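Local coordinates for protein cellulase (Bacteroides salanitronis, PDB 6WQY) that probably cleaves internal beta-1,4 linkages in cellulose and related polysaccharides, acting as a broad-specificity endoglucanase through its glycoside hydrolase family 5 domain, at residues A57-L63 with F360-G365; M310-H314 with T354-A358; T231-F235 with E296-D300. One frame throughout, in Å; residues are numbered along the deposited sequence.

Interaction 1 of 3, residues A57-L63 with F360-G365; sequences AAATQAL and FNHATG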
loop_
_atom_site.group_PDB
_atom_site.type_symbol
_atom_site.label_atom_id
_atom_site.label_comp_id
_atom_site.label_asym_id
_atom_site.label_seq_id
_atom_site.Cartn_x
_atom_site.Cartn_y
_atom_site.Cartn_z
ATOM N N ALA A 57 11.110 1.032 -17.229
ATOM C CA ALA A 57 10.659 1.985 -18.231
ATOM C C ALA A 57 9.279 2.503 -17.833
ATOM O O ALA A 57 8.629 1.978 -16.929
ATOM C CB ALA A 57 10.645 1.345 -19.616
ATOM N N ALA A 58 8.834 3.552 -18.519
ATOM C CA ALA A 58 7.594 4.220 -18.156
ATOM C C ALA A 58 6.398 3.286 -18.255
ATOM O O ALA A 58 6.257 2.513 -19.205
ATOM C CB ALA A 58 7.382 5.433 -19.059
ATOM N N ALA A 59 5.507 3.383 -17.271
ATOM C CA ALA A 59 4.295 2.570 -17.243
ATOM C C ALA A 59 3.349 2.981 -18.363
ATOM O O ALA A 59 3.329 4.140 -18.792
ATOM C CB ALA A 59 3.601 2.703 -15.889
ATOM N N THR A 60 2.529 2.021 -18.813
ATOM C CA THR A 60 1.682 2.194 -19.983
ATOM C C THR A 60 0.297 1.601 -19.748
ATOM O O THR A 60 0.084 0.788 -18.848
ATOM C CB THR A 60 2.277 1.429 -21.168
ATOM O OG1 THR A 60 2.334 0.038 -20.787
ATOM C CG2 THR A 60 3.656 1.945 -21.532
ATOM N N GLN A 61 -0.634 1.980 -20.631
ATOM C CA GLN A 61 -1.932 1.316 -20.658
ATOM C C GLN A 61 -1.779 -0.184 -20.850
ATOM O O GLN A 61 -2.536 -0.973 -20.275
ATOM C CB GLN A 61 -2.800 1.902 -21.772
ATOM C CG GLN A 61 -4.208 1.345 -21.797
ATOM C CD GLN A 61 -4.989 1.776 -20.580
ATOM O OE1 GLN A 61 -5.240 2.961 -20.381
ATOM N NE2 GLN A 61 -5.316 0.831 -19.721
ATOM N N ALA A 62 -0.811 -0.603 -21.666
ATOM C CA ALA A 62 -0.627 -2.023 -21.930
ATOM C C ALA A 62 -0.385 -2.802 -20.644
ATOM O O ALA A 62 -0.861 -3.933 -20.495
ATOM C CB ALA A 62 0.518 -2.247 -22.915
ATOM N N LEU A 63 0.364 -2.230 -19.703
ATOM C CA LEU A 63 0.564 -2.894 -18.415
ATOM C C LEU A 63 -0.764 -3.091 -17.699
ATOM O O LEU A 63 -1.062 -4.180 -17.203
ATOM C CB LEU A 63 1.518 -2.089 -17.530
ATOM C CG LEU A 63 1.568 -2.568 -16.074
ATOM C CD1 LEU A 63 2.166 -3.969 -15.946
ATOM C CD2 LEU A 63 2.288 -1.560 -15.211
ATOM N N PHE A 360 5.474 -8.667 -13.912
ATOM C CA PHE A 360 5.258 -8.107 -15.233
ATOM C C PHE A 360 6.364 -7.110 -15.557
ATOM O O PHE A 360 6.860 -6.401 -14.665
ATOM C CB PHE A 360 3.950 -7.293 -15.307
ATOM C CG PHE A 360 2.715 -8.080 -14.996
ATOM C CD1 PHE A 360 2.291 -8.225 -13.690
ATOM C CD2 PHE A 360 1.975 -8.659 -16.001
ATOM C CE1 PHE A 360 1.157 -8.953 -13.389
ATOM C CE2 PHE A 360 0.832 -9.385 -15.710
ATOM C CZ PHE A 360 0.425 -9.525 -14.398
ATOM N N ASN A 361 6.712 -7.011 -16.835
ATOM C CA ASN A 361 7.434 -5.835 -17.308
ATOM C C ASN A 361 6.483 -4.640 -17.211
ATOM O O ASN A 361 5.363 -4.682 -17.734
ATOM C CB ASN A 361 7.911 -6.059 -18.743
ATOM C CG ASN A 361 8.743 -4.909 -19.260
ATOM O OD1 ASN A 361 8.227 -3.807 -19.454
ATOM N ND2 ASN A 361 10.021 -5.146 -19.483
ATOM N N HIS A 362 6.907 -3.573 -16.507
ATOM C CA HIS A 362 6.013 -2.470 -16.201
ATOM C C HIS A 362 5.674 -1.614 -17.415
ATOM O O HIS A 362 4.752 -0.795 -17.333
ATOM C CB HIS A 362 6.608 -1.581 -15.107
ATOM C CG HIS A 362 6.625 -2.204 -13.747
ATOM N ND1 HIS A 362 6.837 -1.438 -12.618
ATOM C CD2 HIS A 362 6.463 -3.480 -13.312
ATOM C CE1 HIS A 362 6.813 -2.212 -11.547
ATOM N NE2 HIS A 362 6.588 -3.456 -11.940
ATOM N N ALA A 363 6.386 -1.782 -18.523
ATOM C CA ALA A 363 6.108 -1.027 -19.732
ATOM C C ALA A 363 5.411 -1.846 -20.806
ATOM O O ALA A 363 4.516 -1.331 -21.488
ATOM C CB ALA A 363 7.409 -0.456 -20.308
ATOM N N THR A 364 5.790 -3.110 -21.006
ATOM C CA THR A 364 5.133 -3.914 -22.036
ATOM C C THR A 364 3.939 -4.689 -21.501
ATOM O O THR A 364 3.089 -5.111 -22.289
ATOM C CB THR A 364 6.104 -4.935 -22.644
ATOM O OG1 THR A 364 6.459 -5.875 -21.627
ATOM C CG2 THR A 364 7.346 -4.262 -23.193
ATOM N N GLY A 365 3.868 -4.913 -20.201
ATOM C CA GLY A 365 2.827 -5.733 -19.629
ATOM C C GLY A 365 3.030 -7.225 -19.765
ATOM O O GLY A 365 2.172 -7.996 -19.317
HETATM O O HOH W 1 10.558 -1.774 -17.905
#
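Two first torsions bring 57-63 onto 360-365: Thr60 sets OG1 between its backbone N and carbonyl carbon (chi1 60°), where it meets Ala363 O, while Leu63 holds CG anti to its backbone N (chi1 169°) and spreads its methyls along the loop. Thr60 OG1 donates to Ala363 O at 2.7 Å, from above the carbonyl plane, and in turn accepts from Leu63 N at 3.2 Å. One hydroxyl thus caps the helix and fastens the loop to it. Were the threonine replaced by alanine, the hydroxyl shared by Leu63 N and Ala363 O would be gone, and the helix start would probably lose its polar tie to the loop. Beside this bond, Leu63 CD1 packs on Phe360 CB at 3.8 Å, and Leu63 CD2 comes within 3.3 Å of His362 O. That buried oxygen also receives a CA-H contact from Ala59. The loop is shaped from within, for Asn361 OD1 takes Ala363 N and Thr364 N from opposite faces of its amide. Gly365, at positive phi, sits where a CB would clash with Ala62 O. The His362 imidazole hydrogen-bonds to Gln40 and Asp346. The arrangement is an N-capped barrel helix, joined to an Asx turn in the loop that follows the eighth strand of a TIM barrel.

Interaction 2 of 3, residues M310-H314 with T354-A358; sequences MGCVH and TQSWA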
loop_
_atom_site.group_PDB
_atom_site.type_symbol
_atom_site.label_atom_id
_atom_site.label_comp_id
_atom_site.label_asym_id
_atom_site.label_seq_id
_atom_site.Cartn_x
_atom_site.Cartn_y
_atom_site.Cartn_z
ATOM N N MET A 310 2.646 -6.664 0.399
ATOM C CA MET A 310 3.021 -8.012 0.829
ATOM C C MET A 310 3.754 -8.626 -0.366
ATOM O O MET A 310 3.777 -8.041 -1.455
ATOM C CB MET A 310 1.801 -8.835 1.275
ATOM C CG MET A 310 0.639 -8.856 0.306
ATOM S SD MET A 310 0.830 -9.914 -1.145
ATOM C CE MET A 310 0.871 -11.555 -0.405
ATOM N N GLY A 311 4.371 -9.792 -0.182
ATOM C CA GLY A 311 4.960 -10.484 -1.311
ATOM C C GLY A 311 6.151 -11.330 -0.906
ATOM O O GLY A 311 6.458 -11.493 0.273
ATOM N N CYS A 312 6.830 -11.870 -1.926
ATOM C CA CYS A 312 7.972 -12.749 -1.719
ATOM C C CYS A 312 8.717 -12.830 -3.040
ATOM O O CYS A 312 8.083 -13.016 -4.084
ATOM C CB CYS A 312 7.502 -14.153 -1.299
ATOM S SG CYS A 312 8.806 -15.278 -0.825
ATOM N N VAL A 313 10.050 -12.721 -2.995
ATOM C CA VAL A 313 10.842 -12.703 -4.218
ATOM C C VAL A 313 10.961 -14.100 -4.830
ATOM O O VAL A 313 10.848 -15.136 -4.170
ATOM C CB VAL A 313 12.231 -12.066 -4.018
ATOM C CG1 VAL A 313 12.095 -10.620 -3.582
ATOM C CG2 VAL A 313 13.085 -12.875 -3.041
ATOM N N HIS A 314 11.218 -14.108 -6.131
ATOM C CA HIS A 314 11.391 -15.302 -6.949
ATOM C C HIS A 314 12.678 -16.037 -6.616
ATOM O O HIS A 314 13.714 -15.435 -6.318
ATOM C CB HIS A 314 11.408 -14.858 -8.416
ATOM C CG HIS A 314 11.717 -15.926 -9.416
ATOM N ND1 HIS A 314 10.895 -17.009 -9.653
ATOM C CD2 HIS A 314 12.733 -16.028 -10.303
ATOM C CE1 HIS A 314 11.410 -17.744 -10.624
ATOM N NE2 HIS A 314 12.525 -17.169 -11.039
ATOM N N THR A 354 18.557 -12.570 -7.428
ATOM C CA THR A 354 18.034 -13.329 -6.303
ATOM C C THR A 354 17.044 -12.544 -5.458
ATOM O O THR A 354 16.617 -13.037 -4.408
ATOM C CB THR A 354 19.188 -13.827 -5.424
ATOM O OG1 THR A 354 19.911 -12.705 -4.899
ATOM C CG2 THR A 354 20.132 -14.717 -6.222
ATOM N N GLN A 355 16.674 -11.334 -5.879
ATOM C CA GLN A 355 15.754 -10.512 -5.102
ATOM C C GLN A 355 14.731 -9.850 -6.010
ATOM O O GLN A 355 14.406 -8.667 -5.844
ATOM C CB GLN A 355 16.504 -9.462 -4.281
ATOM C CG GLN A 355 17.449 -10.036 -3.239
ATOM C CD GLN A 355 17.993 -8.966 -2.308
ATOM O OE1 GLN A 355 17.503 -8.789 -1.192
ATOM N NE2 GLN A 355 19.004 -8.241 -2.769
ATOM N N SER A 356 14.217 -10.588 -6.992
ATOM C CA SER A 356 13.290 -10.026 -7.963
ATOM C C SER A 356 11.847 -10.239 -7.521
ATOM O O SER A 356 11.402 -11.381 -7.329
ATOM C CB SER A 356 13.480 -10.625 -9.351
ATOM O OG SER A 356 12.495 -10.091 -10.226
ATOM N N TRP A 357 11.118 -9.132 -7.393
ATOM C CA TRP A 357 9.697 -9.137 -7.107
ATOM C C TRP A 357 8.852 -9.123 -8.373
ATOM O O TRP A 357 7.628 -9.213 -8.291
ATOM C CB TRP A 357 9.316 -7.873 -6.317
ATOM C CG TRP A 357 10.069 -7.623 -5.057
ATOM C CD1 TRP A 357 11.253 -6.962 -4.925
ATOM C CD2 TRP A 357 9.672 -7.994 -3.727
ATOM N NE1 TRP A 357 11.624 -6.911 -3.607
ATOM C CE2 TRP A 357 10.671 -7.530 -2.847
ATOM C CE3 TRP A 357 8.575 -8.667 -3.195
ATOM C CZ2 TRP A 357 10.613 -7.722 -1.478
ATOM C CZ3 TRP A 357 8.515 -8.843 -1.822
ATOM C CH2 TRP A 357 9.532 -8.382 -0.984
ATOM N N ALA A 358 9.466 -8.987 -9.547
ATOM C CA ALA A 358 8.707 -8.663 -10.747
ATOM C C ALA A 358 7.849 -9.830 -11.219
ATOM O O ALA A 358 8.337 -10.962 -11.361
ATOM C CB ALA A 358 9.678 -8.285 -11.870
HETATM O O HOH W 2 14.704 -13.263 -7.703
#
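Val313 lays one methyl almost squarely on the indole of Trp357, an aliphatic group over an aromatic face: CG1 stands 3.5 Å from the centroid of the five-membered ring, 14° off the ring normal. This CH-pi contact joins two loops of a TIM barrel, those leaving the C-terminal ends of the seventh strand (305-310) and the eighth (342-346), the end where the active sites of (beta/alpha)8 glycoside hydrolases open. The approach follows from the torsions. Val313 CG1 lies anti to the carbonyl carbon and beside the backbone N (chi1 -61°), which aims it at the indole, while CG2, the other branch, rests 3.8 Å from Thr354 O. The indole starts from a CB directed away from 310-314 and swings back to it, so that its six-membered ring reaches the backbone of the first loop: Gly311 CA lies in the ring plane, and Trp357 CZ3 comes within 3.5 Å of Cys312 N. Glycine suits this place, since a CB on Gly311 would crowd CZ3 and, at these backbone angles, the preceding carbonyl oxygen as well. Trp345, on the eighth strand, meets the indole edge-to-face.

Beside the hydrophobic contact the two backbones are bonded together. Ser356 OG accepts from Ala358 N in an ST turn, shaping the second loop where Ser356 O turns to the first. The His314 imidazole takes no part in this, its ND1 being paired with Glu321 of helix 318-337. A water completes the join, donating to His314 O and accepting from Ser356 N, each at 2.8 Å. Between the loops the direct link is a nearly straight bond, His314 N to Ser356 O, 3.0 Å long with 174° at the hydrogen.

Interaction 3 of 3, residues T231-F235 with E296-D300; sequences TVENF and ETFID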
loop_
_atom_site.group_PDB
_atom_site.type_symbol
_atom_site.label_atom_id
_atom_site.label_comp_id
_atom_site.label_asym_id
_atom_site.label_seq_id
_atom_site.Cartn_x
_atom_site.Cartn_y
_atom_site.Cartn_z
ATOM N N THR A 231 0.144 -0.628 14.909
ATOM C CA THR A 231 -1.143 -0.124 14.436
ATOM C C THR A 231 -2.262 -0.534 15.393
ATOM O O THR A 231 -3.015 0.314 15.895
ATOM C CB THR A 231 -1.404 -0.631 13.014
ATOM O OG1 THR A 231 -0.366 -0.148 12.150
ATOM C CG2 THR A 231 -2.739 -0.139 12.467
ATOM N N VAL A 232 -2.389 -1.827 15.695
ATOM C CA VAL A 232 -3.478 -2.210 16.592
ATOM C C VAL A 232 -3.322 -1.553 17.961
ATOM O O VAL A 232 -4.322 -1.248 18.626
ATOM C CB VAL A 232 -3.664 -3.739 16.700
ATOM C CG1 VAL A 232 -3.871 -4.353 15.318
ATOM C CG2 VAL A 232 -2.507 -4.387 17.427
ATOM N N GLU A 233 -2.087 -1.331 18.417
ATOM C CA GLU A 233 -1.886 -0.756 19.742
ATOM C C GLU A 233 -2.093 0.751 19.785
ATOM O O GLU A 233 -2.554 1.268 20.814
ATOM C CB GLU A 233 -0.477 -1.103 20.240
ATOM C CG GLU A 233 -0.268 -2.608 20.439
ATOM C CD GLU A 233 1.191 -3.041 20.462
ATOM O OE1 GLU A 233 2.089 -2.179 20.355
ATOM O OE2 GLU A 233 1.435 -4.264 20.583
ATOM N N ASN A 234 -1.773 1.477 18.724
ATOM C CA ASN A 234 -1.672 2.929 18.810
ATOM C C ASN A 234 -2.469 3.704 17.778
ATOM O O ASN A 234 -2.649 4.920 17.960
ATOM C CB ASN A 234 -0.205 3.386 18.745
ATOM C CG ASN A 234 0.660 2.661 19.742
ATOM O OD1 ASN A 234 1.465 1.782 19.371
ATOM N ND2 ASN A 234 0.503 2.993 20.983
ATOM N N PHE A 235 -2.930 3.089 16.698
ATOM C CA PHE A 235 -3.706 3.803 15.689
ATOM C C PHE A 235 -5.043 4.248 16.267
ATOM O O PHE A 235 -5.691 3.507 17.010
ATOM C CB PHE A 235 -3.926 2.867 14.493
ATOM C CG PHE A 235 -4.857 3.402 13.440
ATOM C CD1 PHE A 235 -6.208 3.185 13.545
ATOM C CD2 PHE A 235 -4.376 4.058 12.314
ATOM C CE1 PHE A 235 -7.084 3.646 12.583
ATOM C CE2 PHE A 235 -5.239 4.514 11.343
ATOM C CZ PHE A 235 -6.598 4.316 11.477
ATOM N N GLU A 296 -9.501 -8.751 15.086
ATOM C CA GLU A 296 -10.087 -8.459 16.393
ATOM C C GLU A 296 -10.210 -6.959 16.630
ATOM O O GLU A 296 -11.216 -6.492 17.180
ATOM C CB GLU A 296 -9.234 -9.103 17.491
ATOM C CG GLU A 296 -9.526 -8.604 18.903
ATOM C CD GLU A 296 -8.707 -9.332 19.960
ATOM O OE1 GLU A 296 -8.554 -10.566 19.846
ATOM O OE2 GLU A 296 -8.212 -8.668 20.895
ATOM N N THR A 297 -9.195 -6.186 16.231
ATOM C CA THR A 297 -9.171 -4.768 16.544
ATOM C C THR A 297 -9.980 -3.946 15.553
ATOM O O THR A 297 -10.622 -2.965 15.948
ATOM C CB THR A 297 -7.722 -4.274 16.596
ATOM O OG1 THR A 297 -7.011 -5.001 17.610
ATOM C CG2 THR A 297 -7.665 -2.786 16.895
ATOM N N PHE A 298 -9.950 -4.310 14.268
ATOM C CA PHE A 298 -10.570 -3.504 13.218
ATOM C C PHE A 298 -11.753 -4.208 12.567
ATOM O O PHE A 298 -12.893 -3.743 12.700
ATOM C CB PHE A 298 -9.497 -3.082 12.202
ATOM C CG PHE A 298 -8.406 -2.261 12.815
ATOM C CD1 PHE A 298 -8.696 -1.039 13.391
ATOM C CD2 PHE A 298 -7.109 -2.724 12.862
ATOM C CE1 PHE A 298 -7.699 -0.275 13.976
ATOM C CE2 PHE A 298 -6.096 -1.961 13.448
ATOM C CZ PHE A 298 -6.407 -0.737 14.007
ATOM N N ILE A 299 -11.520 -5.330 11.888
ATOM C CA ILE A 299 -12.554 -5.944 11.057
ATOM C C ILE A 299 -13.811 -6.231 11.867
ATOM O O ILE A 299 -14.926 -5.875 11.463
ATOM C CB ILE A 299 -12.005 -7.229 10.409
ATOM C CG1 ILE A 299 -10.724 -6.963 9.607
ATOM C CG2 ILE A 299 -13.054 -7.878 9.529
ATOM C CD1 ILE A 299 -10.869 -5.939 8.493
ATOM N N ASP A 300 -13.646 -6.896 13.011
ATOM C CA ASP A 300 -14.783 -7.286 13.836
ATOM C C ASP A 300 -15.448 -6.097 14.504
ATOM O O ASP A 300 -16.549 -6.247 15.037
ATOM C CB ASP A 300 -14.345 -8.269 14.922
ATOM C CG ASP A 300 -14.043 -9.650 14.378
ATOM O OD1 ASP A 300 -14.285 -9.911 13.183
ATOM O OD2 ASP A 300 -13.562 -10.500 15.166
#
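Aromatic contact comes first in this pairing, with Phe235 and Phe298 bringing their rings together at a steep angle. Their planes stand 87° apart and the centroids 5.7 Å, yet the approach is oblique, CD1 of Phe235 lying 3.8 Å from CE1 of Phe298. Phe235 is the first residue to leave helix 228-234, and with CG anti to its backbone N (chi1 173°) its ring lies against the barrel wall, where both phenylalanines touch Val248 of strand 246-251.

Aliphatic contacts gather at the other corner of the Phe298 ring. Thr231 CG2 reaches Phe298 CE2 at 3.9 Å, its side chain crossing that of Phe298 at about a right angle, and Val232 CG1, in one of two modelled conformers and so less certain, lies 3.8 Å from the same CE2. Within its own helix, Phe298 has Thr297 CG2 over the centre of one face, 3.7 Å above the plane.

The polar contribution is slight. Val232 CB sits 3.7 Å from Thr297 OG1, but that hydroxyl is bonded to Lys293 O, one turn back in its helix, just as Thr231 OG1 is bonded to Asn227 O. Threonines therefore present methyls and already occupied hydroxyls. Between these segments the two barrel helices are consequently held by shape and by burial of carbon surface, without directional bonds to fix their register.

In the fold
From the N terminus, the chain first enters interaction 1 at 57-63, where the helix after the first barrel strand begins, and does not close that loop until 360-365, beyond the eighth strand. Nearly the whole barrel runs in between, so this contact joins its first and last strand-to-helix connections. The other two fall within that span, one after the other without crossing. Interaction 3 pairs the helices that follow the fifth and sixth strands; interaction 2 then ties the loops after the seventh and eighth. The second segments of interactions 1 and 2 adjoin in sequence, with the contact centres about 18 Å apart, whereas 1 and 3 lie on opposite sides of the chain's centre, about 36 Å between centres.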